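Local coordinates for AgaA (Rhizobium radiobacter, PDB 6HLX), which binds the opine agropinic acid as the periplasmic solute-binding component of an ABC transporter, at residues G2-G7 against P186-V191; P160-G165 against K175-Y180; N204-G209 against A457-V462; I138-W143 against A154-G159. All coordinates share one frame; numbering follows the deposited sequence. Where two conformers were deposited one is given.

Contact 1. Residues G2-G7 against P186-V191. With ZN (zinc ion), chain S; ACT (acetate ion), chain M.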
loop_
_atom_site.group_PDB
_atom_site.type_symbol
_atom_site.label_atom_id
_atom_site.label_comp_id
_atom_site.label_asym_id
_atom_site.label_seq_id
_atom_site.Cartn_x
_atom_site.Cartn_y
_atom_site.Cartn_z
ATOM N N GLY A 2 0.454 10.185 -28.610
ATOM C CA GLY A 2 1.033 11.127 -27.664
ATOM C C GLY A 2 1.774 10.444 -26.538
ATOM O O GLY A 2 1.616 9.236 -26.308
ATOM N N THR A 3 2.598 11.236 -25.838
ATOM C CA THR A 3 3.429 10.789 -24.726
ATOM C C THR A 3 3.005 11.568 -23.474
ATOM O O THR A 3 2.620 12.740 -23.586
ATOM C CB THR A 3 4.916 10.982 -25.127
ATOM O OG1 THR A 3 5.197 10.178 -26.280
ATOM C CG2 THR A 3 5.892 10.636 -24.024
ATOM N N LEU A 4 3.119 10.946 -22.307
ATOM C CA LEU A 4 2.780 11.620 -21.065
ATOM C C LEU A 4 3.986 11.544 -20.131
ATOM O O LEU A 4 4.614 10.491 -20.025
ATOM C CB LEU A 4 1.541 10.959 -20.434
ATOM C CG LEU A 4 0.953 11.661 -19.191
ATOM C CD1 LEU A 4 -0.546 11.590 -19.176
ATOM C CD2 LEU A 4 1.535 11.084 -17.915
ATOM N N TYR A 5 4.308 12.664 -19.471
ATOM C CA TYR A 5 5.399 12.713 -18.488
ATOM C C TYR A 5 4.715 12.745 -17.121
ATOM O O TYR A 5 3.876 13.627 -16.856
ATOM C CB TYR A 5 6.269 13.958 -18.684
ATOM C CG TYR A 5 7.026 14.038 -20.004
ATOM C CD1 TYR A 5 7.213 12.906 -20.801
ATOM C CD2 TYR A 5 7.581 15.234 -20.436
ATOM C CE1 TYR A 5 7.890 12.980 -22.021
ATOM C CE2 TYR A 5 8.294 15.310 -21.637
ATOM C CZ TYR A 5 8.474 14.173 -22.408
ATOM O OH TYR A 5 9.189 14.247 -23.590
ATOM N N PHE A 6 5.072 11.773 -16.277
ATOM C CA PHE A 6 4.444 11.568 -14.968
ATOM C C PHE A 6 5.508 11.792 -13.887
ATOM O O PHE A 6 6.487 11.050 -13.818
ATOM C CB PHE A 6 3.929 10.129 -14.919
ATOM C CG PHE A 6 2.957 9.763 -13.814
ATOM C CD1 PHE A 6 3.342 9.811 -12.472
ATOM C CD2 PHE A 6 1.676 9.316 -14.117
ATOM C CE1 PHE A 6 2.449 9.429 -11.457
ATOM C CE2 PHE A 6 0.798 8.904 -13.106
ATOM C CZ PHE A 6 1.182 8.974 -11.787
ATOM N N GLY A 7 5.304 12.811 -13.071
ATOM C CA GLY A 7 6.234 13.151 -12.011
ATOM C C GLY A 7 5.965 12.325 -10.772
ATOM O O GLY A 7 4.983 12.567 -10.063
ATOM N N PRO A 186 -3.448 0.539 -24.270
ATOM C CA PRO A 186 -3.612 1.894 -23.701
ATOM C C PRO A 186 -3.793 2.924 -24.825
ATOM O O PRO A 186 -3.601 2.599 -26.000
ATOM C CB PRO A 186 -2.302 2.105 -22.948
ATOM C CG PRO A 186 -1.277 1.342 -23.785
ATOM C CD PRO A 186 -2.027 0.138 -24.339
ATOM N N ASP A 187 -4.169 4.161 -24.480
ATOM C CA ASP A 187 -4.316 5.194 -25.501
ATOM C C ASP A 187 -2.965 5.877 -25.785
ATOM O O ASP A 187 -2.673 6.245 -26.933
ATOM C CB ASP A 187 -5.362 6.239 -25.088
ATOM C CG ASP A 187 -5.763 7.087 -26.286
ATOM O OD1 ASP A 187 -6.474 6.564 -27.171
ATOM O OD2 ASP A 187 -5.313 8.247 -26.367
ATOM N N LEU A 188 -2.145 6.053 -24.726
ATOM C CA LEU A 188 -0.841 6.700 -24.851
ATOM C C LEU A 188 0.182 5.819 -25.547
ATOM O O LEU A 188 0.192 4.606 -25.356
ATOM C CB LEU A 188 -0.310 7.077 -23.448
ATOM C CG LEU A 188 -1.164 8.093 -22.663
ATOM C CD1 LEU A 188 -0.808 8.068 -21.155
ATOM C CD2 LEU A 188 -0.958 9.509 -23.214
ATOM N N ASP A 189 1.086 6.446 -26.308
ATOM C CA ASP A 189 2.160 5.708 -26.964
ATOM C C ASP A 189 3.306 5.427 -25.994
ATOM O O ASP A 189 3.974 4.399 -26.114
ATOM C CB ASP A 189 2.653 6.481 -28.199
ATOM C CG ASP A 189 1.578 6.550 -29.275
ATOM O OD1 ASP A 189 1.052 5.479 -29.661
ATOM O OD2 ASP A 189 1.239 7.668 -29.697
ATOM N N GLU A 190 3.560 6.360 -25.048
ATOM C CA GLU A 190 4.641 6.238 -24.054
ATOM C C GLU A 190 4.293 6.987 -22.799
ATOM O O GLU A 190 3.536 7.962 -22.811
ATOM C CB GLU A 190 5.961 6.870 -24.556
ATOM C CG GLU A 190 6.505 6.325 -25.844
ATOM C CD GLU A 190 7.861 6.864 -26.233
ATOM O OE1 GLU A 190 8.365 6.382 -27.261
ATOM O OE2 GLU A 190 8.408 7.757 -25.550
ATOM N N VAL A 191 4.919 6.574 -21.708
ATOM C CA VAL A 191 4.840 7.293 -20.449
ATOM C C VAL A 191 6.271 7.348 -19.925
ATOM O O VAL A 191 6.965 6.317 -19.912
ATOM C CB VAL A 191 3.873 6.667 -19.402
ATOM C CG1 VAL A 191 3.733 7.596 -18.183
ATOM C CG2 VAL A 191 2.496 6.413 -20.012
HETATM ZN ZN ZN S . 10.016 7.617 -27.571
HETATM C C ACT M . -1.123 13.422 -31.162
HETATM O O ACT M . -2.017 13.928 -30.439
HETATM O OXT ACT M . -0.249 12.604 -30.769
HETATM C CH3 ACT M . -1.106 13.832 -32.656
HETATM O O HOH W 1 -1.947 9.013 -27.639
HETATM O O HOH W 2 3.754 9.877 -29.405
HETATM O O HOH W 3 11.294 6.412 -27.003
#

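Contact 2. Residues P160-G165 against K175-Y180. With SO4 (sulfate ion), chain V.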
loop_
_atom_site.group_PDB
_atom_site.type_symbol
_atom_site.label_atom_id
_atom_site.label_comp_id
_atom_site.label_asym_id
_atom_site.label_seq_id
_atom_site.Cartn_x
_atom_site.Cartn_y
_atom_site.Cartn_z
ATOM N N PRO A 160 -0.305 -3.167 -20.074
ATOM C CA PRO A 160 -0.539 -2.369 -21.302
ATOM C C PRO A 160 0.701 -1.670 -21.857
ATOM O O PRO A 160 0.685 -1.265 -23.016
ATOM C CB PRO A 160 -1.609 -1.342 -20.866
ATOM C CG PRO A 160 -1.454 -1.254 -19.370
ATOM C CD PRO A 160 -1.094 -2.648 -18.934
ATOM N N PHE A 161 1.744 -1.501 -21.014
ATOM C CA PHE A 161 3.004 -0.879 -21.448
ATOM C C PHE A 161 4.178 -1.819 -21.214
ATOM O O PHE A 161 4.171 -2.589 -20.244
ATOM C CB PHE A 161 3.251 0.452 -20.723
ATOM C CG PHE A 161 2.231 1.541 -20.995
ATOM C CD1 PHE A 161 2.398 2.420 -22.068
ATOM C CD2 PHE A 161 1.134 1.716 -20.152
ATOM C CE1 PHE A 161 1.463 3.435 -22.316
ATOM C CE2 PHE A 161 0.189 2.722 -20.410
ATOM C CZ PHE A 161 0.363 3.573 -21.491
ATOM N N LYS A 162 5.186 -1.741 -22.097
ATOM C CA LYS A 162 6.407 -2.550 -22.039
ATOM C C LYS A 162 7.493 -1.683 -21.449
ATOM O O LYS A 162 7.561 -0.490 -21.756
ATOM C CB LYS A 162 6.882 -2.944 -23.458
ATOM C CG LYS A 162 5.867 -3.646 -24.344
ATOM C CD LYS A 162 6.506 -4.098 -25.661
ATOM C CE LYS A 162 6.688 -2.988 -26.676
ATOM N NZ LYS A 162 7.138 -3.538 -27.982
ATOM N N PHE A 163 8.389 -2.277 -20.659
ATOM C CA PHE A 163 9.527 -1.543 -20.117
ATOM C C PHE A 163 10.442 -1.140 -21.284
ATOM O O PHE A 163 10.760 -1.974 -22.148
ATOM C CB PHE A 163 10.294 -2.442 -19.145
ATOM C CG PHE A 163 11.550 -1.838 -18.564
ATOM C CD1 PHE A 163 11.496 -1.047 -17.419
ATOM C CD2 PHE A 163 12.796 -2.100 -19.132
ATOM C CE1 PHE A 163 12.679 -0.534 -16.841
ATOM C CE2 PHE A 163 13.969 -1.563 -18.580
ATOM C CZ PHE A 163 13.903 -0.783 -17.436
ATOM N N ALA A 164 10.854 0.137 -21.329
ATOM C CA ALA A 164 11.729 0.566 -22.424
ATOM C C ALA A 164 13.120 0.974 -21.943
ATOM O O ALA A 164 14.100 0.724 -22.650
ATOM C CB ALA A 164 11.079 1.658 -23.251
ATOM N N GLY A 165 13.221 1.471 -20.720
ATOM C CA GLY A 165 14.519 1.843 -20.162
ATOM C C GLY A 165 14.406 2.521 -18.820
ATOM O O GLY A 165 13.339 3.028 -18.457
ATOM N N LYS A 175 6.550 1.919 -23.077
ATOM C CA LYS A 175 5.970 2.133 -24.408
ATOM C C LYS A 175 4.753 1.244 -24.580
ATOM O O LYS A 175 4.726 0.136 -24.054
ATOM C CB LYS A 175 6.979 1.746 -25.507
ATOM C CG LYS A 175 8.195 2.652 -25.613
ATOM C CD LYS A 175 9.118 2.197 -26.752
ATOM C CE LYS A 175 10.382 3.021 -26.789
ATOM N NZ LYS A 175 10.419 3.914 -27.974
ATOM N N LYS A 176 3.772 1.700 -25.364
ATOM C CA LYS A 176 2.555 0.937 -25.607
ATOM C C LYS A 176 2.863 -0.485 -26.081
ATOM O O LYS A 176 3.664 -0.677 -27.002
ATOM C CB LYS A 176 1.704 1.675 -26.669
ATOM C CG LYS A 176 0.470 0.906 -27.152
ATOM C CD LYS A 176 -0.437 1.818 -27.964
ATOM C CE LYS A 176 -1.665 1.069 -28.426
ATOM N NZ LYS A 176 -2.730 1.995 -28.897
ATOM N N PHE A 177 2.208 -1.469 -25.455
ATOM C CA PHE A 177 2.315 -2.876 -25.849
ATOM C C PHE A 177 1.155 -3.140 -26.831
ATOM O O PHE A 177 -0.004 -3.242 -26.412
ATOM C CB PHE A 177 2.189 -3.775 -24.610
ATOM C CG PHE A 177 2.174 -5.266 -24.883
ATOM C CD1 PHE A 177 3.063 -5.837 -25.798
ATOM C CD2 PHE A 177 1.333 -6.112 -24.164
ATOM C CE1 PHE A 177 3.080 -7.224 -26.010
ATOM C CE2 PHE A 177 1.351 -7.496 -24.380
ATOM C CZ PHE A 177 2.226 -8.040 -25.296
ATOM N N ASP A 178 1.467 -3.232 -28.147
ATOM C CA ASP A 178 0.420 -3.397 -29.159
ATOM C C ASP A 178 -0.406 -4.669 -29.018
ATOM O O ASP A 178 -1.576 -4.669 -29.393
ATOM C CB ASP A 178 0.997 -3.303 -30.572
ATOM C CG ASP A 178 1.465 -1.919 -30.964
ATOM O OD1 ASP A 178 1.036 -0.932 -30.315
ATOM O OD2 ASP A 178 2.248 -1.816 -31.924
ATOM N N ASP A 179 0.201 -5.740 -28.494
ATOM C CA ASP A 179 -0.460 -7.044 -28.331
ATOM C C ASP A 179 -1.206 -7.185 -26.996
ATOM O O ASP A 179 -1.651 -8.286 -26.663
ATOM C CB ASP A 179 0.534 -8.197 -28.551
ATOM C CG ASP A 179 0.863 -8.459 -30.017
ATOM O OD1 ASP A 179 0.167 -7.895 -30.900
ATOM O OD2 ASP A 179 1.799 -9.234 -30.281
ATOM N N TYR A 180 -1.416 -6.049 -26.272
ATOM C CA TYR A 180 -2.199 -6.052 -25.016
ATOM C C TYR A 180 -3.636 -6.512 -25.331
ATOM O O TYR A 180 -4.156 -6.256 -26.425
ATOM C CB TYR A 180 -2.191 -4.664 -24.397
ATOM C CG TYR A 180 -2.898 -4.565 -23.062
ATOM C CD1 TYR A 180 -2.524 -5.373 -21.987
ATOM C CD2 TYR A 180 -3.894 -3.617 -22.850
ATOM C CE1 TYR A 180 -3.118 -5.224 -20.731
ATOM C CE2 TYR A 180 -4.483 -3.453 -21.598
ATOM C CZ TYR A 180 -4.126 -4.289 -20.554
ATOM O OH TYR A 180 -4.683 -4.107 -19.317
HETATM S S SO4 V . 4.359 -5.077 -29.371
HETATM O O1 SO4 V . 4.168 -3.665 -28.922
HETATM O O2 SO4 V . 4.850 -5.084 -30.800
HETATM O O3 SO4 V . 3.088 -5.832 -29.346
HETATM O O4 SO4 V . 5.377 -5.725 -28.525
#

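Contact 3. Residues N204-G209 against A457-V462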
loop_
_atom_site.group_PDB
_atom_site.type_symbol
_atom_site.label_atom_id
_atom_site.label_comp_id
_atom_site.label_asym_id
_atom_site.label_seq_id
_atom_site.Cartn_x
_atom_site.Cartn_y
_atom_site.Cartn_z
ATOM N N ASN A 204 6.635 22.396 -8.777
ATOM C CA ASN A 204 7.126 23.365 -9.776
ATOM C C ASN A 204 7.198 22.774 -11.194
ATOM O O ASN A 204 6.944 23.486 -12.173
ATOM C CB ASN A 204 8.464 23.955 -9.371
ATOM C CG ASN A 204 8.692 25.309 -10.027
ATOM O OD1 ASN A 204 7.814 26.193 -10.030
ATOM N ND2 ASN A 204 9.860 25.502 -10.614
ATOM N N ALA A 205 7.515 21.472 -11.310
ATOM C CA ALA A 205 7.546 20.813 -12.623
ATOM C C ALA A 205 6.150 20.824 -13.257
ATOM O O ALA A 205 6.042 21.015 -14.468
ATOM C CB ALA A 205 8.036 19.383 -12.490
ATOM N N LEU A 206 5.089 20.618 -12.445
ATOM C CA LEU A 206 3.730 20.691 -12.980
ATOM C C LEU A 206 3.358 22.137 -13.364
ATOM O O LEU A 206 2.883 22.386 -14.476
ATOM C CB LEU A 206 2.699 20.145 -11.976
ATOM C CG LEU A 206 1.271 20.046 -12.579
ATOM C CD1 LEU A 206 1.141 18.840 -13.539
ATOM C CD2 LEU A 206 0.229 20.055 -11.490
ATOM N N LYS A 207 3.572 23.077 -12.449
ATOM C CA LYS A 207 3.204 24.480 -12.686
ATOM C C LYS A 207 3.985 25.142 -13.814
ATOM O O LYS A 207 3.450 26.021 -14.482
ATOM C CB LYS A 207 3.345 25.298 -11.412
ATOM C CG LYS A 207 2.351 24.948 -10.317
ATOM C CD LYS A 207 2.496 25.943 -9.195
ATOM C CE LYS A 207 1.649 25.585 -8.016
ATOM N NZ LYS A 207 2.257 26.095 -6.757
ATOM N N SER A 208 5.247 24.744 -14.023
ATOM C CA SER A 208 6.083 25.348 -15.070
ATOM C C SER A 208 5.883 24.649 -16.424
ATOM O O SER A 208 6.414 25.107 -17.438
ATOM C CB SER A 208 7.547 25.347 -14.643
ATOM O OG SER A 208 8.059 24.024 -14.674
ATOM N N GLY A 209 5.123 23.559 -16.424
ATOM C CA GLY A 209 4.781 22.790 -17.617
ATOM C C GLY A 209 5.809 21.772 -18.073
ATOM O O GLY A 209 5.841 21.431 -19.257
ATOM N N ALA A 457 -2.324 15.587 -9.270
ATOM C CA ALA A 457 -2.640 16.792 -10.016
ATOM C C ALA A 457 -2.298 16.544 -11.460
ATOM O O ALA A 457 -1.340 15.821 -11.756
ATOM C CB ALA A 457 -1.874 17.982 -9.484
ATOM N N VAL A 458 -3.146 17.056 -12.364
ATOM C CA VAL A 458 -2.936 16.870 -13.800
ATOM C C VAL A 458 -2.964 18.214 -14.497
ATOM O O VAL A 458 -3.579 19.182 -14.004
ATOM C CB VAL A 458 -3.954 15.868 -14.442
ATOM C CG1 VAL A 458 -3.999 14.538 -13.677
ATOM C CG2 VAL A 458 -5.359 16.471 -14.553
ATOM N N LYS A 459 -2.338 18.272 -15.676
ATOM C CA LYS A 459 -2.385 19.475 -16.484
ATOM C C LYS A 459 -3.708 19.476 -17.250
ATOM O O LYS A 459 -4.215 18.412 -17.610
ATOM C CB LYS A 459 -1.206 19.488 -17.483
ATOM C CG LYS A 459 0.000 20.298 -17.004
ATOM C CD LYS A 459 -0.267 21.817 -17.074
ATOM C CE LYS A 459 0.976 22.664 -17.104
ATOM N NZ LYS A 459 0.756 23.982 -16.447
ATOM N N LYS A 460 -4.259 20.659 -17.529
ATOM C CA LYS A 460 -5.460 20.745 -18.372
ATOM C C LYS A 460 -5.052 20.104 -19.718
ATOM O O LYS A 460 -3.984 20.413 -20.253
ATOM C CB LYS A 460 -5.857 22.212 -18.585
ATOM C CG LYS A 460 -7.143 22.393 -19.401
ATOM C CD LYS A 460 -7.526 23.864 -19.505
ATOM C CE LYS A 460 -8.817 24.057 -20.270
ATOM N NZ LYS A 460 -9.282 25.469 -20.220
ATOM N N GLY A 461 -5.866 19.178 -20.201
ATOM C CA GLY A 461 -5.572 18.436 -21.424
ATOM C C GLY A 461 -5.438 16.951 -21.140
ATOM O O GLY A 461 -5.559 16.127 -22.048
ATOM N N VAL A 462 -5.176 16.592 -19.866
ATOM C CA VAL A 462 -5.071 15.194 -19.431
ATOM C C VAL A 462 -6.463 14.754 -19.007
ATOM O O VAL A 462 -7.128 15.464 -18.243
ATOM C CB VAL A 462 -4.081 15.028 -18.234
ATOM C CG1 VAL A 462 -4.124 13.611 -17.660
ATOM C CG2 VAL A 462 -2.655 15.424 -18.615
#

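Contact 4. Residues I138-W143 against A154-G159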
loop_
_atom_site.group_PDB
_atom_site.type_symbol
_atom_site.label_atom_id
_atom_site.label_comp_id
_atom_site.label_asym_id
_atom_site.label_seq_id
_atom_site.Cartn_x
_atom_site.Cartn_y
_atom_site.Cartn_z
ATOM N N ILE A 138 1.665 -11.477 -12.603
ATOM C CA ILE A 138 2.241 -12.680 -13.213
ATOM C C ILE A 138 3.369 -12.352 -14.164
ATOM O O ILE A 138 3.212 -11.499 -15.037
ATOM C CB ILE A 138 1.139 -13.523 -13.950
ATOM C CG1 ILE A 138 -0.121 -13.804 -13.065
ATOM C CG2 ILE A 138 1.711 -14.840 -14.537
ATOM C CD1 ILE A 138 0.208 -14.461 -11.685
ATOM N N VAL A 139 4.477 -13.077 -14.033
ATOM C CA VAL A 139 5.630 -12.929 -14.926
ATOM C C VAL A 139 5.923 -14.305 -15.563
ATOM O O VAL A 139 5.386 -15.319 -15.093
ATOM C CB VAL A 139 6.873 -12.297 -14.226
ATOM C CG1 VAL A 139 6.547 -10.898 -13.710
ATOM C CG2 VAL A 139 7.396 -13.188 -13.112
ATOM N N PRO A 140 6.745 -14.376 -16.636
ATOM C CA PRO A 140 6.980 -15.675 -17.273
ATOM C C PRO A 140 7.864 -16.592 -16.436
ATOM O O PRO A 140 8.878 -16.149 -15.889
ATOM C CB PRO A 140 7.653 -15.305 -18.614
ATOM C CG PRO A 140 7.462 -13.821 -18.770
ATOM C CD PRO A 140 7.427 -13.288 -17.369
ATOM N N ALA A 141 7.497 -17.891 -16.383
ATOM C CA ALA A 141 8.286 -18.909 -15.687
ATOM C C ALA A 141 9.720 -18.996 -16.264
ATOM O O ALA A 141 10.687 -19.080 -15.500
ATOM C CB ALA A 141 7.600 -20.265 -15.796
ATOM N N ALA A 142 9.856 -18.949 -17.607
ATOM C CA ALA A 142 11.168 -19.041 -18.284
ATOM C C ALA A 142 12.001 -17.793 -17.980
ATOM O O ALA A 142 13.233 -17.876 -17.889
ATOM C CB ALA A 142 10.976 -19.183 -19.787
ATOM N N TRP A 143 11.322 -16.625 -17.818
ATOM C CA TRP A 143 12.017 -15.375 -17.495
ATOM C C TRP A 143 12.564 -15.469 -16.071
ATOM O O TRP A 143 13.710 -15.080 -15.852
ATOM C CB TRP A 143 11.089 -14.156 -17.649
ATOM C CG TRP A 143 11.779 -12.842 -17.415
ATOM C CD1 TRP A 143 12.387 -12.050 -18.347
ATOM C CD2 TRP A 143 11.934 -12.179 -16.158
ATOM N NE1 TRP A 143 12.869 -10.902 -17.748
ATOM C CE2 TRP A 143 12.609 -10.962 -16.403
ATOM C CE3 TRP A 143 11.524 -12.474 -14.841
ATOM C CZ2 TRP A 143 12.967 -10.085 -15.370
ATOM C CZ3 TRP A 143 11.885 -11.608 -13.815
ATOM C CH2 TRP A 143 12.594 -10.424 -14.087
ATOM N N ALA A 154 15.805 -6.462 -16.901
ATOM C CA ALA A 154 14.731 -5.642 -17.483
ATOM C C ALA A 154 13.375 -6.367 -17.347
ATOM O O ALA A 154 13.260 -7.535 -17.723
ATOM C CB ALA A 154 15.016 -5.332 -18.946
ATOM N N PRO A 155 12.365 -5.701 -16.780
ATOM C CA PRO A 155 11.069 -6.379 -16.566
ATOM C C PRO A 155 10.368 -6.856 -17.836
ATOM O O PRO A 155 10.405 -6.190 -18.891
ATOM C CB PRO A 155 10.216 -5.293 -15.910
ATOM C CG PRO A 155 11.195 -4.395 -15.242
ATOM C CD PRO A 155 12.354 -4.342 -16.200
ATOM N N VAL A 156 9.732 -8.033 -17.719
ATOM C CA VAL A 156 8.887 -8.606 -18.775
ATOM C C VAL A 156 7.541 -8.904 -18.113
ATOM O O VAL A 156 7.495 -9.647 -17.134
ATOM C CB VAL A 156 9.489 -9.841 -19.480
ATOM C CG1 VAL A 156 8.454 -10.485 -20.414
ATOM C CG2 VAL A 156 10.744 -9.458 -20.275
ATOM N N GLY A 157 6.472 -8.293 -18.620
ATOM C CA GLY A 157 5.149 -8.487 -18.036
ATOM C C GLY A 157 4.066 -8.652 -19.081
ATOM O O GLY A 157 4.349 -8.888 -20.269
ATOM N N ALA A 158 2.821 -8.552 -18.629
ATOM C CA ALA A 158 1.652 -8.723 -19.489
ATOM C C ALA A 158 0.759 -7.470 -19.488
ATOM O O ALA A 158 -0.350 -7.502 -20.012
ATOM C CB ALA A 158 0.864 -9.969 -19.060
ATOM N N GLY A 159 1.274 -6.373 -18.947
ATOM C CA GLY A 159 0.505 -5.133 -18.840
ATOM C C GLY A 159 0.432 -4.308 -20.118
ATOM O O GLY A 159 1.031 -4.674 -21.124
HETATM O O HOH W 4 2.732 -8.896 -15.733
HETATM O O HOH W 5 14.754 -9.153 -19.323
#

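Contact 1. Residues G2-G7 against P186-V191
With CG anti to its carbonyl carbon (chi1 -58°) and the chain extended beyond, Glu190 carries its carboxylate off one sheet face to a zinc ion, whereas Leu4, with CG anti to the backbone N (chi1 -173°), sends its branches to the face it shares with Val191. Asp189 has CG beside its own N, which brings OD2 to Gly2 N. The backbones run as a parallel pair, Leu4 with Val191, joining strands 3-8 and 190-195 of a mixed sheet, strand 171-176 flanking the latter's other edge. Leu4 N donates to Glu190 O at 3.1 Å, 157° at the hydrogen, from above the carbonyl plane. Next to Thr3, Asp189 N donates to Gly2 O at 2.8 Å, almost along the C=O axis. Gly2 N returns a bond to Asp189 OD2 at 2.9 Å, from above the carboxylate plane, so one aspartate clasps both polar ends of Gly2. A water bridges Gly2 N and Asp187 O. On the Leu4 side, Leu4 CB rests on Leu188 CD1 at 3.8 Å, crossing obliquely, and Leu4 CD2 lies alongside Val191 CG1 at 4.1 Å. The zinc is held unevenly, by Glu190 OE1 at 2.1 Å and Glu190 OE2 at 2.6 Å, with a water. Lys175 bonds OE1 and His192 bonds OE2. Metal and lysine together are consistent with an ionised Glu190 carboxylate, on the face opposite the apolar Leu4 and Val191 side chains.

Contact 2. Residues P160-G165 against K175-Y180
Sulfate O1 is gripped twice: Asp178 N donates to it at 2.8 Å with 163° at the hydrogen, and Lys162 NZ adds a weak bond to O1 at 3.1 Å. Lys162 NZ also reaches sulfate O4 at 2.9 Å, and Asp179 N makes a weak bond to sulfate O3. The ion, probably from the crystallisation liquor, thus sits on the N-H groups of the type I turn from Phe177 to Tyr180. The Lys162 chain bends at its third torsion and crosses Phe177 at about a right angle, CG against Phe177 CB. In the antiparallel hairpin, Lys162 and Lys175 form a hydrogen-bonded pair, Lys162 N to Lys175 O at 2.8 Å and nearly straight (172°), Lys175 N to Lys162 O at 2.9 Å, both in the carbonyl plane. Phe177 N bonds Pro160 O at 2.9 Å, from above the carbonyl plane. Pro160 lies flat over one face of Tyr180: its CB is 3.7 Å from the ring centroid, 14° off the normal, a CH-pi contact. Tyr180 OH is bonded by Glu481, and His72 meets Phe177 edge-to-face. Strand 161-167, with a classic bulge of Ala164 and Gly165 opposite Thr173, is an edge strand of its mixed sheet; strand 171-176 lies between it and strand 190-195, and Phe161 makes a backbone hydrogen bond to Ala31 of helix 23-32.

Contact 3. Residues N204-G209 against A457-V462
The last turn of helix 199-207 lies beside strand 456-459, the backbones nearest at Leu206 and Lys459, whose CA atoms are 7.2 Å apart. Leu206, with CG anti to the backbone N (chi1 -173°), bridges the two backbones and splits its two methyls: CD2 meets Ala457 CB at 3.6 Å, and CD1 lies against Lys459 CG at 3.9 Å. The Lys459 chain runs counter to that of Leu206, bent at its second and fourth torsions, so that its far end returns to the helix terminus. There its CE is 3.3 Å from Leu206 O and 3.8 Å from Gly209 CA. The terminus is a Schellman motif, with Gly209 at positive phi (83°) and Gly209 N bonded to Leu206 O at 3.2 Å. Ser208 closes the same turn twice, its N and its OG both donating to Asn204 O. Helix carbonyls gathered here would be expected to favour a nearby ammonium, and Lys459 NZ stands 3.3 Å from Leu206 O. Lys207 NZ instead forms a salt bridge with Asp224 OD2. Beyond Lys459 a type II turn runs to Val462, Val462 N bonding Lys459 O. Strand 456-459 itself lies between strands 213-214 and 231-234, so the helix end covers the sheet on the Ala457 side, where Ile214 touches both Leu206 and Ala457.

Contact 4. Residues I138-W143 against A154-G159
Val156 stands between a proline and a tryptophan and turns a different branch to each. Its CG1, anti to the backbone N, meets Pro140 CG at 3.8 Å, the two side chains crossing at about a right angle. Its CG2, beside the backbone N, goes instead to the indole and approaches Trp143 CD1 at 3.6 Å. Trp143 has CG anti to its own N (chi1 -176°), which drops the ring from the first turn of helix 141-146 onto the 154-159 loop. There the five-membered ring lies over Val156 with one face towards it: Val156 CB is 4.1 Å from that ring's centroid and 25° off its normal, a CH-pi contact. The indole edge meets Ala154 O. Trp143 NE1 makes only a weak bond to Ala154 O, at 3.4 Å and with 129° at the hydrogen. A water in the ring plane does better, accepting from Trp143 NE1 at 3.0 Å and donating to Ala154 O at 2.7 Å. At the far end a second water links the backbones, donating to Ile138 O at 2.7 Å and accepting from Ala158 N. Pro140 is the N-cap residue of the helix, and Ala141 N is taken by Asp81 OD1. Pro155 touches Phe163 of strand 161-167, so the loop packs on the strand that follows. Away from the annotated sites, this is an apolar junction whose side chains pack directly on Val156, while its polar links are two waters and one weak direct bond.

Contacts 1 and 2 belong to one mixed sheet and touch, their centres 11 Å apart: Asp189 O and Lys176 N, 2.8 Å apart, form a probable hydrogen bond between neighbouring strands. Contact 4 abuts contact 2, with centres 12 Å apart and Phe177 CD2 3.4 Å from Gly159 O. Contact 3 reaches the same sheet from beyond contact 1, centres 14 Å apart, and lies farthest from contact 4, about 33 Å between centres. Contacts 1 and 3 flank the zinc ligand Asp212, whose side chain lies about 4 Å from that of Leu4 and about 5 Å from that of Lys459. Agropinic acid lies about 12 Å from the side chain of Phe6.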